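Local structure of AlkZ (5UUJ) at residues Val68-Gly81 and Leu85-Met98. The protein belongs to the AlkZ-like family of DNA glycosylases, which is grouped with helix-turn-helix proteins. Sequence-based numbering, arbitrary orientation.
Sequences VADLSLMKTWAMRG and LLRPSEAGPYLSLM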
# COMPACT_ATOMS: atom_id res chain seq x y z
N VAL A 68 11.69 3.69 -10.72
CA VAL A 68 11.66 4.94 -9.96
C VAL A 68 12.57 5.94 -10.66
O VAL A 68 12.25 7.12 -10.75
CB VAL A 68 12.10 4.73 -8.48
CG1 VAL A 68 12.44 6.06 -7.81
CG2 VAL A 68 11.00 4.01 -7.70
N ALA A 69 13.70 5.45 -11.16
CA ALA A 69 14.69 6.30 -11.82
C ALA A 69 14.16 6.88 -13.13
O ALA A 69 14.39 8.05 -13.42
CB ALA A 69 15.98 5.53 -12.06
N ASP A 70 13.48 6.06 -13.93
CA ASP A 70 12.93 6.54 -15.21
C ASP A 70 11.54 7.13 -15.02
O ASP A 70 10.82 7.38 -15.99
CB ASP A 70 12.92 5.41 -16.27
CG ASP A 70 12.01 4.24 -15.90
OD1 ASP A 70 10.98 4.43 -15.23
OD2 ASP A 70 12.34 3.10 -16.32
N LEU A 71 11.16 7.35 -13.76
CA LEU A 71 9.97 8.11 -13.40
C LEU A 71 8.67 7.46 -13.85
O LEU A 71 7.68 8.15 -14.13
CB LEU A 71 10.05 9.53 -13.98
CG LEU A 71 11.32 10.32 -13.61
CD1 LEU A 71 11.36 11.65 -14.36
CD2 LEU A 71 11.42 10.55 -12.11
N SER A 72 8.65 6.13 -13.90
CA SER A 72 7.41 5.40 -14.15
C SER A 72 6.76 5.02 -12.81
O SER A 72 5.65 4.48 -12.78
CB SER A 72 7.66 4.15 -15.01
OG SER A 72 8.65 3.31 -14.45
N LEU A 73 7.46 5.30 -11.71
CA LEU A 73 6.90 5.13 -10.37
C LEU A 73 7.17 6.37 -9.53
O LEU A 73 8.20 7.03 -9.70
CB LEU A 73 7.51 3.90 -9.68
CG LEU A 73 7.02 2.53 -10.15
CD1 LEU A 73 7.77 1.43 -9.42
CD2 LEU A 73 5.52 2.38 -9.94
N MSE A 74 6.25 6.69 -8.63
CA MSE A 74 6.42 7.81 -7.71
C MSE A 74 6.35 7.32 -6.27
O MSE A 74 5.78 6.27 -5.99
CB MSE A 74 5.36 8.89 -7.96
CG MSE A 74 4.06 8.71 -7.21
SE MSE A 74 2.72 10.06 -7.68
CE MSE A 74 3.49 11.62 -6.80
N LYS A 75 6.96 8.09 -5.38
CA LYS A 75 6.87 7.83 -3.95
C LYS A 75 6.21 9.02 -3.27
O LYS A 75 6.67 10.16 -3.40
CB LYS A 75 8.25 7.57 -3.34
CG LYS A 75 8.95 6.34 -3.90
CD LYS A 75 10.39 6.25 -3.43
CE LYS A 75 10.48 6.06 -1.92
NZ LYS A 75 11.88 5.82 -1.48
N THR A 76 5.12 8.76 -2.57
CA THR A 76 4.41 9.80 -1.85
C THR A 76 3.51 9.19 -0.79
O THR A 76 3.36 7.97 -0.70
CB THR A 76 3.57 10.68 -2.81
OG1 THR A 76 3.11 11.85 -2.13
CG2 THR A 76 2.37 9.90 -3.37
N TRP A 77 2.91 10.05 0.03
CA TRP A 77 2.03 9.60 1.10
C TRP A 77 0.61 9.48 0.57
O TRP A 77 0.08 10.41 -0.02
CB TRP A 77 2.10 10.56 2.29
CG TRP A 77 3.45 10.57 2.93
CD1 TRP A 77 3.81 9.93 4.08
CD2 TRP A 77 4.63 11.23 2.45
NE1 TRP A 77 5.14 10.15 4.35
CE2 TRP A 77 5.66 10.95 3.36
CE3 TRP A 77 4.91 12.03 1.33
CZ2 TRP A 77 6.95 11.45 3.20
CZ3 TRP A 77 6.19 12.52 1.18
CH2 TRP A 77 7.20 12.23 2.10
N ALA A 78 0.01 8.31 0.78
CA ALA A 78 -1.32 8.01 0.28
C ALA A 78 -2.17 7.36 1.37
O ALA A 78 -2.47 7.99 2.38
CB ALA A 78 -1.23 7.12 -0.96
N MSE A 79 -2.55 6.10 1.17
CA MSE A 79 -3.50 5.43 2.06
C MSE A 79 -3.02 5.40 3.51
O MSE A 79 -1.87 5.05 3.79
CB MSE A 79 -3.76 4.00 1.59
CG MSE A 79 -4.85 3.90 0.53
SE MSE A 79 -4.37 4.76 -1.16
CE MSE A 79 -2.82 3.64 -1.57
N ARG A 80 -3.91 5.77 4.42
CA ARG A 80 -3.63 5.79 5.85
C ARG A 80 -2.47 6.73 6.19
O ARG A 80 -1.91 6.67 7.27
CB ARG A 80 -3.33 4.37 6.35
CG ARG A 80 -4.40 3.35 5.96
CD ARG A 80 -4.08 1.94 6.43
NE ARG A 80 -2.79 1.47 5.92
CZ ARG A 80 -2.58 0.99 4.69
NH1 ARG A 80 -3.57 0.91 3.81
NH2 ARG A 80 -1.37 0.59 4.35
N GLY A 81 -2.14 7.61 5.25
CA GLY A 81 -1.08 8.58 5.45
C GLY A 81 0.33 8.01 5.37
O GLY A 81 1.29 8.71 5.68
N LEU A 85 4.52 3.50 -2.90
CA LEU A 85 4.82 3.54 -4.33
C LEU A 85 3.50 3.59 -5.08
O LEU A 85 2.55 2.89 -4.72
CB LEU A 85 5.63 2.31 -4.76
CG LEU A 85 7.13 2.30 -4.48
CD1 LEU A 85 7.69 0.90 -4.63
CD2 LEU A 85 7.87 3.26 -5.41
N LEU A 86 3.43 4.44 -6.11
CA LEU A 86 2.25 4.51 -6.98
C LEU A 86 2.67 4.79 -8.41
O LEU A 86 3.74 5.36 -8.66
CB LEU A 86 1.30 5.61 -6.51
CG LEU A 86 0.64 5.45 -5.13
CD1 LEU A 86 -0.00 6.75 -4.71
CD2 LEU A 86 -0.39 4.34 -5.15
N ARG A 87 1.84 4.37 -9.36
CA ARG A 87 2.00 4.80 -10.74
C ARG A 87 1.53 6.24 -10.84
O ARG A 87 0.40 6.53 -10.44
CB ARG A 87 1.21 3.92 -11.71
CG ARG A 87 1.73 2.50 -11.84
CD ARG A 87 1.11 1.80 -13.04
NE ARG A 87 1.57 2.38 -14.31
CZ ARG A 87 0.82 2.52 -15.40
NH1 ARG A 87 -0.45 2.12 -15.41
NH2 ARG A 87 1.34 3.06 -16.49
N PRO A 88 2.38 7.16 -11.34
CA PRO A 88 1.99 8.57 -11.37
C PRO A 88 0.67 8.82 -12.09
O PRO A 88 -0.11 9.67 -11.64
CB PRO A 88 3.15 9.24 -12.13
CG PRO A 88 4.30 8.33 -11.94
CD PRO A 88 3.74 6.95 -11.88
N SER A 89 0.41 8.10 -13.17
CA SER A 89 -0.81 8.30 -13.95
C SER A 89 -2.06 7.77 -13.24
O SER A 89 -3.18 8.06 -13.66
CB SER A 89 -0.68 7.64 -15.33
OG SER A 89 -0.52 6.24 -15.22
N GLU A 90 -1.86 7.00 -12.17
CA GLU A 90 -2.97 6.42 -11.42
C GLU A 90 -3.13 7.03 -10.03
O GLU A 90 -4.07 6.71 -9.32
CB GLU A 90 -2.78 4.91 -11.29
CG GLU A 90 -2.92 4.14 -12.60
CD GLU A 90 -2.58 2.66 -12.45
OE1 GLU A 90 -2.33 2.22 -11.31
OE2 GLU A 90 -2.56 1.95 -13.47
N ALA A 91 -2.20 7.91 -9.66
CA ALA A 91 -2.14 8.43 -8.30
C ALA A 91 -3.32 9.35 -7.96
O ALA A 91 -3.77 9.38 -6.81
CB ALA A 91 -0.83 9.16 -8.08
N GLY A 92 -3.80 10.09 -8.95
CA GLY A 92 -4.83 11.10 -8.75
C GLY A 92 -6.01 10.66 -7.90
O GLY A 92 -6.25 11.23 -6.83
N PRO A 93 -6.77 9.66 -8.38
CA PRO A 93 -7.96 9.18 -7.66
C PRO A 93 -7.68 8.76 -6.22
O PRO A 93 -8.50 9.06 -5.35
CB PRO A 93 -8.40 7.99 -8.51
CG PRO A 93 -7.94 8.33 -9.88
CD PRO A 93 -6.62 9.01 -9.69
N TYR A 94 -6.55 8.09 -5.97
CA TYR A 94 -6.20 7.68 -4.61
C TYR A 94 -5.99 8.90 -3.72
O TYR A 94 -6.52 8.96 -2.61
CB TYR A 94 -4.93 6.83 -4.60
CG TYR A 94 -5.05 5.52 -5.32
CD1 TYR A 94 -5.79 4.47 -4.79
CD2 TYR A 94 -4.40 5.31 -6.53
CE1 TYR A 94 -5.89 3.26 -5.46
CE2 TYR A 94 -4.49 4.12 -7.20
CZ TYR A 94 -5.24 3.09 -6.66
OH TYR A 94 -5.33 1.90 -7.33
N LEU A 95 -5.22 9.86 -4.21
CA LEU A 95 -4.88 11.05 -3.44
C LEU A 95 -6.11 11.92 -3.17
O LEU A 95 -6.26 12.47 -2.07
CB LEU A 95 -3.82 11.88 -4.18
CG LEU A 95 -2.45 11.22 -4.35
CD1 LEU A 95 -1.53 12.13 -5.15
CD2 LEU A 95 -1.81 10.89 -3.01
N SER A 96 -6.99 12.04 -4.16
CA SER A 96 -8.22 12.82 -4.02
C SER A 96 -9.08 12.29 -2.88
O SER A 96 -9.66 13.07 -2.12
CB SER A 96 -9.02 12.79 -5.33
OG SER A 96 -10.26 13.46 -5.18
N LEU A 97 -9.15 10.97 -2.75
CA LEU A 97 -9.95 10.36 -1.70
C LEU A 97 -9.33 10.57 -0.32
O LEU A 97 -10.05 10.66 0.67
CB LEU A 97 -10.14 8.86 -1.98
CG LEU A 97 -11.54 8.44 -2.43
CD1 LEU A 97 -11.98 9.20 -3.67
CD2 LEU A 97 -11.60 6.94 -2.66
N MSE A 98 -8.01 10.65 -0.26
CA MSE A 98 -7.33 10.91 1.00
C MSE A 98 -7.56 12.36 1.44
O MSE A 98 -7.80 12.62 2.61
CB MSE A 98 -5.82 10.63 0.89
CG MSE A 98 -5.46 9.18 0.58
SE MSE A 98 -6.36 7.87 1.72
CE MSE A 98 -5.87 8.60 3.47
O HOH W 1 3.92 3.75 -14.64
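A beta hairpin and the helix that follows it make this contact, with Met74 and Leu86 as a hydrogen-bonded antiparallel pair. Met74 N reaches Leu86 O at 2.8 Å. Leu86 N returns a bond to Met74 O at 3.0 Å, and the two bonds tie strand 74-77 to strand 83-86. On the opposite face of the sheet, Leu85 CD2 lies beside Lys75 CG at 3.6 Å. Helix 91-98 packs against the face that carries Met74 and Leu86. The selenomethionine Met74 bends at chi3 (-72°), and its SE rests on Ala91 CB at 3.7 Å and close to Pro88 CA. Leu86 CD1 fits against Ala78 CB and Thr76 CG2. Further along, Met79 SE approaches Tyr94 CD1 at 3.9 Å, an oblique Met-aromatic contact. Met98, bent at chi2 and chi3, packs its CE 3.6 Å from Ala78 O, whose hydrogen bond comes from Trp171 NE1. At the other end, water 1 takes a bond from Arg87 NE (2.7 Å) and gives one to Ser72 O. Phe194 also touches Met74 and Pro88. Such burial of one hairpin face by the next helix is a beta-beta-alpha unit, here in a member of the AlkZ-like DNA glycosylase family.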